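PDB 4ZM6: N-acetyl-beta-D glucosaminidase from Rhizomucor miehei CAU432, which probably hydrolyses beta-N-acetylglucosaminides through its glycoside hydrolase family 3 domain and acetylates glucosamine with acetyl-CoA through a GCN5-related region. Local coordinates for residues Asn8-Leu16 with Lys323-Val333; Ile34-Phe45 with Ala69-Asp80. All blocks are in the same frame, centred on the assembly; numbering follows the deposited sequence.

Contact 1: Asn8-Leu16 with Lys323-Val333; sequences NLDKEIGQL and KDEIRQSLQRV
L9, E12 and L16 pack against I326, R327 and L330 where the start of the modelled chain meets helix 323-340. This belongs to the N-terminal domain of glycoside hydrolase family 3, a TIM-barrel type. Residues 8-16 lead into strand 17-19 and contain a 3-10 turn at 12-14. The helix offers K323, I326, R327, L330 and V333, which recur along one face.

L9 packs by the N-terminal end of the helix. Its CG lies beside the backbone N (chi1 -46°), and its two methyls divide between two basic side chains. CD1 lies 3.9 Å from K323 CG, on the aliphatic part of the lysine. CD2 meets R327 at the edge of the guanidinium, near its plane, 3.8 Å from NE. The L9 and R327 side chains cross at about a right angle. L16 packs further along the helix, on I326 and L330. Its CD2 reaches I326 CG2 at 3.9 Å. Its CD1 is modelled closer to L330 than carbons can sit, so the detail there is doubtful. L330 fits against the turn: its CD1 approaches E12 CG at 4.0 Å, and its CD2 approaches Q15 CB at 3.9 Å. V333 ends the row, with CG1 3.8 Å from the carbonyl O of Q15.

S329 OG and R332 NH1 both pair with D294 OD1, outside the two segments. E12 OE2 and R327 NE carry opposite charges but stand 5.9 Å apart. Their attraction is probably modest at that distance.

E12 and R327 are themselves exposed. No hydrogen bond joins the two segments. The contact therefore rests on branched aliphatic groups and on the carbon stems of charged side chains.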
loop_
_atom_site.group_PDB
_atom_site.type_symbol
_atom_site.label_atom_id
_atom_site.label_comp_id
_atom_site.label_asym_id
_atom_site.label_seq_id
_atom_site.Cartn_x
_atom_site.Cartn_y
_atom_site.Cartn_z
ATOM N N ASN A 8 14.408 -23.827 -40.352
ATOM C CA ASN A 8 15.039 -23.703 -39.007
ATOM C C ASN A 8 13.961 -23.653 -37.916
ATOM O O ASN A 8 13.959 -24.475 -36.995
ATOM C CB ASN A 8 15.939 -22.455 -38.964
ATOM C CG ASN A 8 17.080 -22.571 -37.960
ATOM O OD1 ASN A 8 17.355 -23.646 -37.425
ATOM N ND2 ASN A 8 17.759 -21.454 -37.710
ATOM N N LEU A 9 13.046 -22.691 -38.043
ATOM C CA LEU A 9 11.892 -22.546 -37.145
ATOM C C LEU A 9 10.647 -22.206 -37.974
ATOM O O LEU A 9 9.829 -21.371 -37.577
ATOM C CB LEU A 9 12.141 -21.436 -36.114
ATOM C CG LEU A 9 13.480 -21.387 -35.371
ATOM C CD1 LEU A 9 13.701 -19.997 -34.792
ATOM C CD2 LEU A 9 13.560 -22.445 -34.279
ATOM N N ASP A 10 10.506 -22.873 -39.120
ATOM C CA ASP A 10 9.518 -22.489 -40.134
ATOM C C ASP A 10 8.109 -22.959 -39.793
ATOM O O ASP A 10 7.168 -22.164 -39.810
ATOM C CB ASP A 10 9.921 -23.032 -41.511
ATOM C CG ASP A 10 11.265 -22.500 -41.983
ATOM O OD1 ASP A 10 12.210 -22.437 -41.166
ATOM O OD2 ASP A 10 11.375 -22.148 -43.177
ATOM N N LYS A 11 7.958 -24.251 -39.510
ATOM C CA LYS A 11 6.667 -24.783 -39.065
ATOM C C LYS A 11 6.380 -24.368 -37.619
ATOM O O LYS A 11 5.249 -24.020 -37.283
ATOM C CB LYS A 11 6.580 -26.316 -39.227
ATOM C CG LYS A 11 7.615 -27.149 -38.469
ATOM C CD LYS A 11 7.064 -28.522 -38.093
ATOM C CE LYS A 11 8.168 -29.530 -37.807
ATOM N NZ LYS A 11 8.641 -30.206 -39.048
ATOM N N GLU A 12 7.421 -24.365 -36.786
ATOM C CA GLU A 12 7.278 -24.159 -35.340
ATOM C C GLU A 12 6.687 -22.793 -34.965
ATOM O O GLU A 12 6.029 -22.665 -33.931
ATOM C CB GLU A 12 8.630 -24.363 -34.643
ATOM C CG GLU A 12 8.520 -24.867 -33.212
ATOM C CD GLU A 12 9.821 -25.438 -32.673
ATOM O OE1 GLU A 12 9.864 -25.779 -31.472
ATOM O OE2 GLU A 12 10.801 -25.551 -33.441
ATOM N N ILE A 13 6.896 -21.790 -35.815
ATOM C CA ILE A 13 6.392 -20.433 -35.574
ATOM C C ILE A 13 4.859 -20.309 -35.688
ATOM O O ILE A 13 4.301 -19.245 -35.421
ATOM C CB ILE A 13 7.088 -19.416 -36.520
ATOM C CG1 ILE A 13 6.999 -17.989 -35.960
ATOM C CG2 ILE A 13 6.516 -19.495 -37.932
ATOM C CD1 ILE A 13 7.833 -16.980 -36.719
ATOM N N GLY A 14 4.181 -21.382 -36.092
ATOM C CA GLY A 14 2.717 -21.409 -36.100
ATOM C C GLY A 14 2.103 -21.325 -34.712
ATOM O O GLY A 14 0.995 -20.809 -34.550
ATOM N N GLN A 15 2.826 -21.822 -33.709
ATOM C CA GLN A 15 2.373 -21.767 -32.316
ATOM C C GLN A 15 2.224 -20.321 -31.807
ATOM O O GLN A 15 1.473 -20.071 -30.861
ATOM C CB GLN A 15 3.328 -22.549 -31.394
ATOM C CG GLN A 15 3.456 -24.047 -31.685
ATOM C CD GLN A 15 2.188 -24.845 -31.398
ATOM O OE1 GLN A 15 1.244 -24.847 -32.189
ATOM N NE2 GLN A 15 2.176 -25.552 -30.274
ATOM N N LEU A 16 2.926 -19.383 -32.448
ATOM C CA LEU A 16 2.903 -17.965 -32.064
ATOM C C LEU A 16 1.737 -17.165 -32.662
ATOM O O LEU A 16 1.762 -15.933 -32.632
ATOM C CB LEU A 16 4.230 -17.290 -32.450
ATOM C CG LEU A 16 5.403 -17.439 -31.479
ATOM C CD1 LEU A 16 5.555 -18.867 -30.985
ATOM C CD2 LEU A 16 6.694 -16.937 -32.113
ATOM N N LYS A 323 16.252 -15.044 -33.736
ATOM C CA LYS A 323 15.938 -16.472 -33.596
ATOM C C LYS A 323 16.017 -16.970 -32.150
ATOM O O LYS A 323 15.275 -17.870 -31.760
ATOM C CB LYS A 323 16.864 -17.305 -34.493
ATOM C CG LYS A 323 16.386 -17.417 -35.938
ATOM C CD LYS A 323 17.526 -17.365 -36.950
ATOM C CE LYS A 323 17.667 -15.979 -37.567
ATOM N NZ LYS A 323 18.713 -15.928 -38.626
ATOM N N ASP A 324 16.916 -16.386 -31.365
ATOM C CA ASP A 324 17.048 -16.731 -29.951
ATOM C C ASP A 324 15.806 -16.315 -29.151
ATOM O O ASP A 324 15.385 -17.024 -28.235
ATOM C CB ASP A 324 18.303 -16.075 -29.367
ATOM C CG ASP A 324 18.772 -16.740 -28.088
ATOM O OD1 ASP A 324 18.061 -16.641 -27.069
ATOM O OD2 ASP A 324 19.862 -17.354 -28.101
ATOM N N GLU A 325 15.225 -15.168 -29.504
ATOM C CA GLU A 325 14.047 -14.639 -28.810
ATOM C C GLU A 325 12.785 -15.436 -29.145
ATOM O O GLU A 325 11.920 -15.614 -28.286
ATOM C CB GLU A 325 13.842 -13.152 -29.146
ATOM C CG GLU A 325 12.973 -12.381 -28.153
ATOM C CD GLU A 325 13.575 -12.296 -26.755
ATOM O OE1 GLU A 325 12.801 -12.219 -25.776
ATOM O OE2 GLU A 325 14.818 -12.311 -26.623
ATOM N N ILE A 326 12.687 -15.913 -30.385
ATOM C CA ILE A 326 11.540 -16.720 -30.827
ATOM C C ILE A 326 11.519 -18.091 -30.129
ATOM O O ILE A 326 10.448 -18.641 -29.862
ATOM C CB ILE A 326 11.535 -16.912 -32.364
ATOM C CG1 ILE A 326 11.414 -15.562 -33.088
ATOM C CG2 ILE A 326 10.406 -17.846 -32.796
ATOM C CD1 ILE A 326 10.016 -14.978 -33.122
ATOM N N ARG A 327 12.699 -18.639 -29.841
ATOM C CA ARG A 327 12.811 -19.874 -29.060
ATOM C C ARG A 327 12.176 -19.698 -27.682
ATOM O O ARG A 327 11.364 -20.524 -27.254
ATOM C CB ARG A 327 14.280 -20.278 -28.891
ATOM C CG ARG A 327 14.956 -20.789 -30.157
ATOM C CD ARG A 327 14.482 -22.185 -30.541
ATOM N NE ARG A 327 15.565 -23.012 -31.078
ATOM C CZ ARG A 327 16.513 -23.601 -30.344
ATOM N NH1 ARG A 327 16.543 -23.461 -29.020
ATOM N NH2 ARG A 327 17.447 -24.334 -30.941
ATOM N N GLN A 328 12.554 -18.615 -27.000
ATOM C CA GLN A 328 12.006 -18.279 -25.682
ATOM C C GLN A 328 10.497 -18.061 -25.726
ATOM O O GLN A 328 9.800 -18.410 -24.780
ATOM C CB GLN A 328 12.677 -17.025 -25.119
ATOM C CG GLN A 328 14.133 -17.216 -24.731
ATOM C CD GLN A 328 14.901 -15.908 -24.707
ATOM O OE1 GLN A 328 15.908 -15.758 -25.394
ATOM N NE2 GLN A 328 14.417 -14.947 -23.928
ATOM N N SER A 329 10.003 -17.475 -26.818
ATOM C CA SER A 329 8.563 -17.310 -27.024
ATOM C C SER A 329 7.864 -18.659 -27.179
ATOM O O SER A 329 6.833 -18.904 -26.556
ATOM C CB SER A 329 8.290 -16.438 -28.253
ATOM O OG SER A 329 8.877 -15.156 -28.112
ATOM N N LEU A 330 8.432 -19.531 -28.008
ATOM C CA LEU A 330 7.902 -20.884 -28.209
ATOM C C LEU A 330 7.945 -21.710 -26.922
ATOM O O LEU A 330 7.084 -22.556 -26.687
ATOM C CB LEU A 330 8.686 -21.595 -29.315
ATOM C CG LEU A 330 8.435 -21.036 -30.719
ATOM C CD1 LEU A 330 9.596 -21.329 -31.659
ATOM C CD2 LEU A 330 7.134 -21.595 -31.274
ATOM N N GLN A 331 8.963 -21.454 -26.106
ATOM C CA GLN A 331 9.086 -22.046 -24.772
ATOM C C GLN A 331 7.934 -21.598 -23.852
ATOM O O GLN A 331 7.325 -22.424 -23.166
ATOM C CB GLN A 331 10.459 -21.675 -24.172
ATOM C CG GLN A 331 10.649 -21.915 -22.678
ATOM C CD GLN A 331 11.220 -23.286 -22.348
ATOM O OE1 GLN A 331 12.115 -23.410 -21.506
ATOM N NE2 GLN A 331 10.702 -24.324 -23.004
ATOM N N ARG A 332 7.642 -20.297 -23.846
ATOM C CA ARG A 332 6.566 -19.740 -23.018
ATOM C C ARG A 332 5.196 -20.264 -23.431
ATOM O O ARG A 332 4.327 -20.491 -22.580
ATOM C CB ARG A 332 6.560 -18.209 -23.082
ATOM C CG ARG A 332 7.718 -17.540 -22.358
ATOM C CD ARG A 332 7.544 -16.029 -22.330
ATOM N NE ARG A 332 8.787 -15.308 -22.031
ATOM C CZ ARG A 332 9.595 -14.744 -22.933
ATOM N NH1 ARG A 332 9.325 -14.795 -24.234
ATOM N NH2 ARG A 332 10.689 -14.116 -22.528
ATOM N N VAL A 333 5.008 -20.449 -24.735
ATOM C CA VAL A 333 3.747 -20.964 -25.273
ATOM C C VAL A 333 3.596 -22.459 -24.986
ATOM O O VAL A 333 2.486 -22.940 -24.766
ATOM C CB VAL A 333 3.636 -20.709 -26.789
ATOM C CG1 VAL A 333 2.342 -21.296 -27.345
ATOM C CG2 VAL A 333 3.711 -19.218 -27.073
#

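Contact 2: Ile34-Phe45 with Ala69-Asp80; sequences IENHNLGSIILF and AGHKRPLFIAVD
Strands 41-44 and 76-79 run parallel as neighbours, their axes 4.4 Å apart at closest with 28° between their directions, and S41, I42 and I43 pair with F76, I77 and A78. They are the two strands of a beta-alpha-beta unit in the barrel, linked by helix 52-68. The backbone ladder starts with F76 N to G40 O (3.0 Å, nearly straight at 170°). It continues through I42 N to F76 O, A78 N to I42 O (2.7 Å) and L44 N to A78 O.

I42, L44 and I77 share one face of the sheet. L44 CD1 rests on I77 CG2 at 3.5 Å, the two side chains crossing at a slant. L75, just ahead of the strand, sends CD1 to I42 CG1 and to I34 CD1, each at 4.0 Å. L75 and I77 also touch helix 52-68, so this face is covered by the linking helix. S41 and A78 lie on the other face, against M18 of strand 17-19. F76 starts there too, but its ring leads off to L336 and K337 of helix 323-340.

Beyond the strands, A69 CB packs on E35 CG. The buried ring of H71 slots between helix 28-37 and the turn after it. I34 O lies at the ring edge. ND1 is hydrogen-bonded to A66 O. The other ring nitrogen, NE2, makes a weak bond to L39 O, 3.2 Å long and bent to 132°. CE1, between the two nitrogens, sits 3.4 Å from I34 CG2.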
loop_
_atom_site.group_PDB
_atom_site.type_symbol
_atom_site.label_atom_id
_atom_site.label_comp_id
_atom_site.label_asym_id
_atom_site.label_seq_id
_atom_site.Cartn_x
_atom_site.Cartn_y
_atom_site.Cartn_z
ATOM N N ILE A 34 -3.778 -24.834 -39.907
ATOM C CA ILE A 34 -3.484 -25.827 -38.875
ATOM C C ILE A 34 -2.578 -26.916 -39.453
ATOM O O ILE A 34 -1.494 -27.179 -38.928
ATOM C CB ILE A 34 -4.777 -26.463 -38.299
ATOM C CG1 ILE A 34 -5.635 -25.411 -37.583
ATOM C CG2 ILE A 34 -4.451 -27.579 -37.311
ATOM C CD1 ILE A 34 -7.093 -25.801 -37.444
ATOM N N GLU A 35 -3.017 -27.512 -40.560
ATOM C CA GLU A 35 -2.379 -28.712 -41.106
ATOM C C GLU A 35 -0.990 -28.463 -41.712
ATOM O O GLU A 35 -0.069 -29.256 -41.498
ATOM C CB GLU A 35 -3.308 -29.371 -42.131
ATOM C CG GLU A 35 -2.993 -30.833 -42.418
ATOM C CD GLU A 35 -4.187 -31.610 -42.950
ATOM O OE1 GLU A 35 -3.975 -32.740 -43.435
ATOM O OE2 GLU A 35 -5.330 -31.102 -42.881
ATOM N N ASN A 36 -0.843 -27.363 -42.450
ATOM C CA ASN A 36 0.419 -27.037 -43.133
ATOM C C ASN A 36 1.376 -26.208 -42.284
ATOM O O ASN A 36 2.570 -26.506 -42.211
ATOM C CB ASN A 36 0.146 -26.286 -44.443
ATOM C CG ASN A 36 -0.306 -27.205 -45.561
ATOM O OD1 ASN A 36 0.517 -27.779 -46.273
ATOM N ND2 ASN A 36 -1.621 -27.340 -45.730
ATOM N N HIS A 37 0.840 -25.170 -41.646
ATOM C CA HIS A 37 1.652 -24.140 -40.998
ATOM C C HIS A 37 1.673 -24.218 -39.464
ATOM O O HIS A 37 2.137 -23.283 -38.807
ATOM C CB HIS A 37 1.163 -22.767 -41.459
ATOM C CG HIS A 37 1.006 -22.663 -42.944
ATOM N ND1 HIS A 37 2.030 -22.262 -43.774
ATOM C CD2 HIS A 37 -0.048 -22.935 -43.749
ATOM C CE1 HIS A 37 1.609 -22.278 -45.026
ATOM N NE2 HIS A 37 0.353 -22.684 -45.038
ATOM N N ASN A 38 1.175 -25.326 -38.908
ATOM C CA ASN A 38 1.284 -25.624 -37.473
ATOM C C ASN A 38 0.657 -24.557 -36.562
ATOM O O ASN A 38 1.173 -24.282 -35.477
ATOM C CB ASN A 38 2.764 -25.843 -37.106
ATOM C CG ASN A 38 2.956 -26.655 -35.828
ATOM O OD1 ASN A 38 2.076 -27.401 -35.402
ATOM N ND2 ASN A 38 4.127 -26.516 -35.218
ATOM N N LEU A 39 -0.459 -23.971 -37.003
ATOM C CA LEU A 39 -1.172 -22.952 -36.220
ATOM C C LEU A 39 -1.482 -23.519 -34.835
ATOM O O LEU A 39 -1.971 -24.646 -34.725
ATOM C CB LEU A 39 -2.478 -22.533 -36.913
ATOM C CG LEU A 39 -2.935 -21.067 -36.859
ATOM C CD1 LEU A 39 -4.448 -20.986 -37.034
ATOM C CD2 LEU A 39 -2.532 -20.352 -35.581
ATOM N N GLY A 40 -1.191 -22.746 -33.787
ATOM C CA GLY A 40 -1.317 -23.219 -32.407
ATOM C C GLY A 40 -2.522 -22.742 -31.615
ATOM O O GLY A 40 -2.815 -23.300 -30.557
ATOM N N SER A 41 -3.210 -21.707 -32.097
ATOM C CA SER A 41 -4.340 -21.134 -31.371
ATOM C C SER A 41 -5.426 -20.634 -32.321
ATOM O O SER A 41 -5.131 -20.119 -33.397
ATOM C CB SER A 41 -3.870 -19.979 -30.478
ATOM O OG SER A 41 -2.585 -20.227 -29.925
ATOM N N ILE A 42 -6.678 -20.787 -31.903
ATOM C CA ILE A 42 -7.837 -20.318 -32.660
ATOM C C ILE A 42 -8.582 -19.300 -31.809
ATOM O O ILE A 42 -8.506 -19.345 -30.581
ATOM C CB ILE A 42 -8.803 -21.481 -32.989
ATOM C CG1 ILE A 42 -8.072 -22.613 -33.727
ATOM C CG2 ILE A 42 -10.002 -20.996 -33.800
ATOM C CD1 ILE A 42 -7.499 -22.222 -35.076
ATOM N N ILE A 43 -9.298 -18.387 -32.464
ATOM C CA ILE A 43 -10.205 -17.458 -31.778
ATOM C C ILE A 43 -11.591 -17.523 -32.421
ATOM O O ILE A 43 -11.712 -17.650 -33.638
ATOM C CB ILE A 43 -9.664 -16.002 -31.766
ATOM C CG1 ILE A 43 -10.707 -15.043 -31.168
ATOM C CG2 ILE A 43 -9.253 -15.552 -33.162
ATOM C CD1 ILE A 43 -10.164 -13.678 -30.795
ATOM N N LEU A 44 -12.625 -17.438 -31.590
ATOM C CA LEU A 44 -14.008 -17.569 -32.039
ATOM C C LEU A 44 -14.848 -16.345 -31.671
ATOM O O LEU A 44 -14.544 -15.629 -30.711
ATOM C CB LEU A 44 -14.639 -18.817 -31.419
ATOM C CG LEU A 44 -13.892 -20.145 -31.591
ATOM C CD1 LEU A 44 -14.654 -21.257 -30.887
ATOM C CD2 LEU A 44 -13.697 -20.480 -33.059
ATOM N N PHE A 45 -15.905 -16.114 -32.446
ATOM C CA PHE A 45 -16.840 -15.014 -32.204
ATOM C C PHE A 45 -18.269 -15.545 -32.310
ATOM O O PHE A 45 -18.463 -16.723 -32.601
ATOM C CB PHE A 45 -16.618 -13.904 -33.229
ATOM C CG PHE A 45 -15.265 -13.254 -33.142
ATOM C CD1 PHE A 45 -14.147 -13.860 -33.710
ATOM C CD2 PHE A 45 -15.111 -12.027 -32.506
ATOM C CE1 PHE A 45 -12.902 -13.261 -33.631
ATOM C CE2 PHE A 45 -13.868 -11.421 -32.428
ATOM C CZ PHE A 45 -12.763 -12.038 -32.990
ATOM N N ALA A 69 -2.934 -33.998 -38.058
ATOM C CA ALA A 69 -1.869 -33.238 -38.714
ATOM C C ALA A 69 -0.519 -33.288 -37.986
ATOM O O ALA A 69 0.452 -32.698 -38.461
ATOM C CB ALA A 69 -2.303 -31.796 -38.904
ATOM N N GLY A 70 -0.463 -33.960 -36.835
ATOM C CA GLY A 70 0.801 -34.261 -36.158
ATOM C C GLY A 70 1.317 -33.200 -35.200
ATOM O O GLY A 70 2.527 -33.105 -34.980
ATOM N N HIS A 71 0.413 -32.409 -34.619
ATOM C CA HIS A 71 0.793 -31.397 -33.626
ATOM C C HIS A 71 1.302 -32.059 -32.357
ATOM O O HIS A 71 0.750 -33.070 -31.918
ATOM C CB HIS A 71 -0.396 -30.512 -33.252
ATOM C CG HIS A 71 -0.699 -29.448 -34.254
ATOM N ND1 HIS A 71 -1.328 -29.711 -35.449
ATOM C CD2 HIS A 71 -0.477 -28.113 -34.229
ATOM C CE1 HIS A 71 -1.471 -28.586 -36.126
ATOM N NE2 HIS A 71 -0.963 -27.601 -35.407
ATOM N N LYS A 72 2.341 -31.482 -31.760
ATOM C CA LYS A 72 2.861 -31.982 -30.490
ATOM C C LYS A 72 1.854 -31.722 -29.364
ATOM O O LYS A 72 1.586 -32.611 -28.551
ATOM C CB LYS A 72 4.216 -31.344 -30.165
ATOM C CG LYS A 72 5.001 -32.084 -29.091
ATOM C CD LYS A 72 6.383 -31.481 -28.885
ATOM C CE LYS A 72 7.080 -32.074 -27.669
ATOM N NZ LYS A 72 8.255 -31.257 -27.250
ATOM N N ARG A 73 1.285 -30.515 -29.338
ATOM C CA ARG A 73 0.302 -30.134 -28.322
ATOM C C ARG A 73 -1.018 -29.687 -28.940
ATOM O O ARG A 73 -1.040 -29.234 -30.083
ATOM C CB ARG A 73 0.853 -29.010 -27.454
ATOM C CG ARG A 73 2.005 -29.445 -26.577
ATOM C CD ARG A 73 2.518 -28.295 -25.736
ATOM N NE ARG A 73 3.747 -28.657 -25.035
ATOM C CZ ARG A 73 4.957 -28.696 -25.593
ATOM N NH1 ARG A 73 5.131 -28.405 -26.881
ATOM N NH2 ARG A 73 6.007 -29.039 -24.852
ATOM N N PRO A 74 -2.123 -29.799 -28.176
ATOM C CA PRO A 74 -3.433 -29.404 -28.700
ATOM C C PRO A 74 -3.558 -27.908 -28.940
ATOM O O PRO A 74 -2.799 -27.120 -28.383
ATOM C CB PRO A 74 -4.419 -29.851 -27.607
ATOM C CG PRO A 74 -3.645 -30.706 -26.664
ATOM C CD PRO A 74 -2.209 -30.310 -26.797
ATOM N N LEU A 75 -4.510 -27.538 -29.785
ATOM C CA LEU A 75 -4.809 -26.139 -30.061
ATOM C C LEU A 75 -5.359 -25.430 -28.835
ATOM O O LEU A 75 -5.982 -26.052 -27.972
ATOM C CB LEU A 75 -5.852 -26.021 -31.181
ATOM C CG LEU A 75 -5.526 -26.582 -32.567
ATOM C CD1 LEU A 75 -6.696 -26.329 -33.507
ATOM C CD2 LEU A 75 -4.249 -25.974 -33.123
ATOM N N PHE A 76 -5.114 -24.125 -28.770
ATOM C CA PHE A 76 -5.867 -23.238 -27.903
ATOM C C PHE A 76 -7.064 -22.765 -28.715
ATOM O O PHE A 76 -6.935 -22.488 -29.904
ATOM C CB PHE A 76 -5.029 -22.026 -27.470
ATOM C CG PHE A 76 -4.397 -22.164 -26.108
ATOM C CD1 PHE A 76 -5.181 -22.379 -24.982
ATOM C CD2 PHE A 76 -3.022 -22.027 -25.944
ATOM C CE1 PHE A 76 -4.605 -22.491 -23.725
ATOM C CE2 PHE A 76 -2.441 -22.135 -24.690
ATOM C CZ PHE A 76 -3.232 -22.367 -23.578
ATOM N N ILE A 77 -8.223 -22.681 -28.072
ATOM C CA ILE A 77 -9.431 -22.152 -28.696
ATOM C C ILE A 77 -9.957 -21.015 -27.817
ATOM O O ILE A 77 -10.649 -21.243 -26.820
ATOM C CB ILE A 77 -10.494 -23.253 -28.873
ATOM C CG1 ILE A 77 -9.936 -24.374 -29.756
ATOM C CG2 ILE A 77 -11.776 -22.686 -29.477
ATOM C CD1 ILE A 77 -10.906 -25.515 -29.991
ATOM N N ALA A 78 -9.622 -19.789 -28.204
ATOM C CA ALA A 78 -9.892 -18.612 -27.388
ATOM C C ALA A 78 -11.216 -17.941 -27.743
ATOM O O ALA A 78 -11.845 -18.280 -28.743
ATOM C CB ALA A 78 -8.748 -17.620 -27.526
ATOM N N VAL A 79 -11.622 -16.986 -26.908
ATOM C CA VAL A 79 -12.865 -16.247 -27.102
ATOM C C VAL A 79 -12.903 -14.992 -26.213
ATOM O O VAL A 79 -12.343 -14.984 -25.117
ATOM C CB VAL A 79 -14.089 -17.145 -26.805
ATOM C CG1 VAL A 79 -14.225 -17.416 -25.314
ATOM C CG2 VAL A 79 -15.363 -16.521 -27.346
ATOM N N ASP A 80 -13.558 -13.939 -26.695
ATOM C CA ASP A 80 -13.784 -12.726 -25.905
ATOM C C ASP A 80 -15.066 -12.849 -25.088
ATOM O O ASP A 80 -16.105 -12.326 -25.492
ATOM C CB ASP A 80 -13.934 -11.504 -26.818
ATOM C CG ASP A 80 -12.622 -10.931 -27.258
ATOM O OD1 ASP A 80 -11.822 -10.535 -26.388
ATOM O OD2 ASP A 80 -12.408 -10.845 -28.481
#

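In the fold
Both contacts lie in the family 3 N-terminal domain, with centres about 15 Å apart and away from the annotated acetyl-CoA sites. The segments follow in the order 8-16, 34-45, 69-80 and 323-333, so the chain makes contact 2 between the two halves of contact 1. Strand 17-19, which follows 8-16, lies in the parallel sheet between strand 41-44 and strand 296-298. The contacts also touch directly: G14 O is 3.0 Å from G40 N, a probable hydrogen bond. Helix 323-340 serves both, since its later residues L336 and K337 meet F76. The helix thus packs on the start of the chain with one part and on strand 76-79 with a later part.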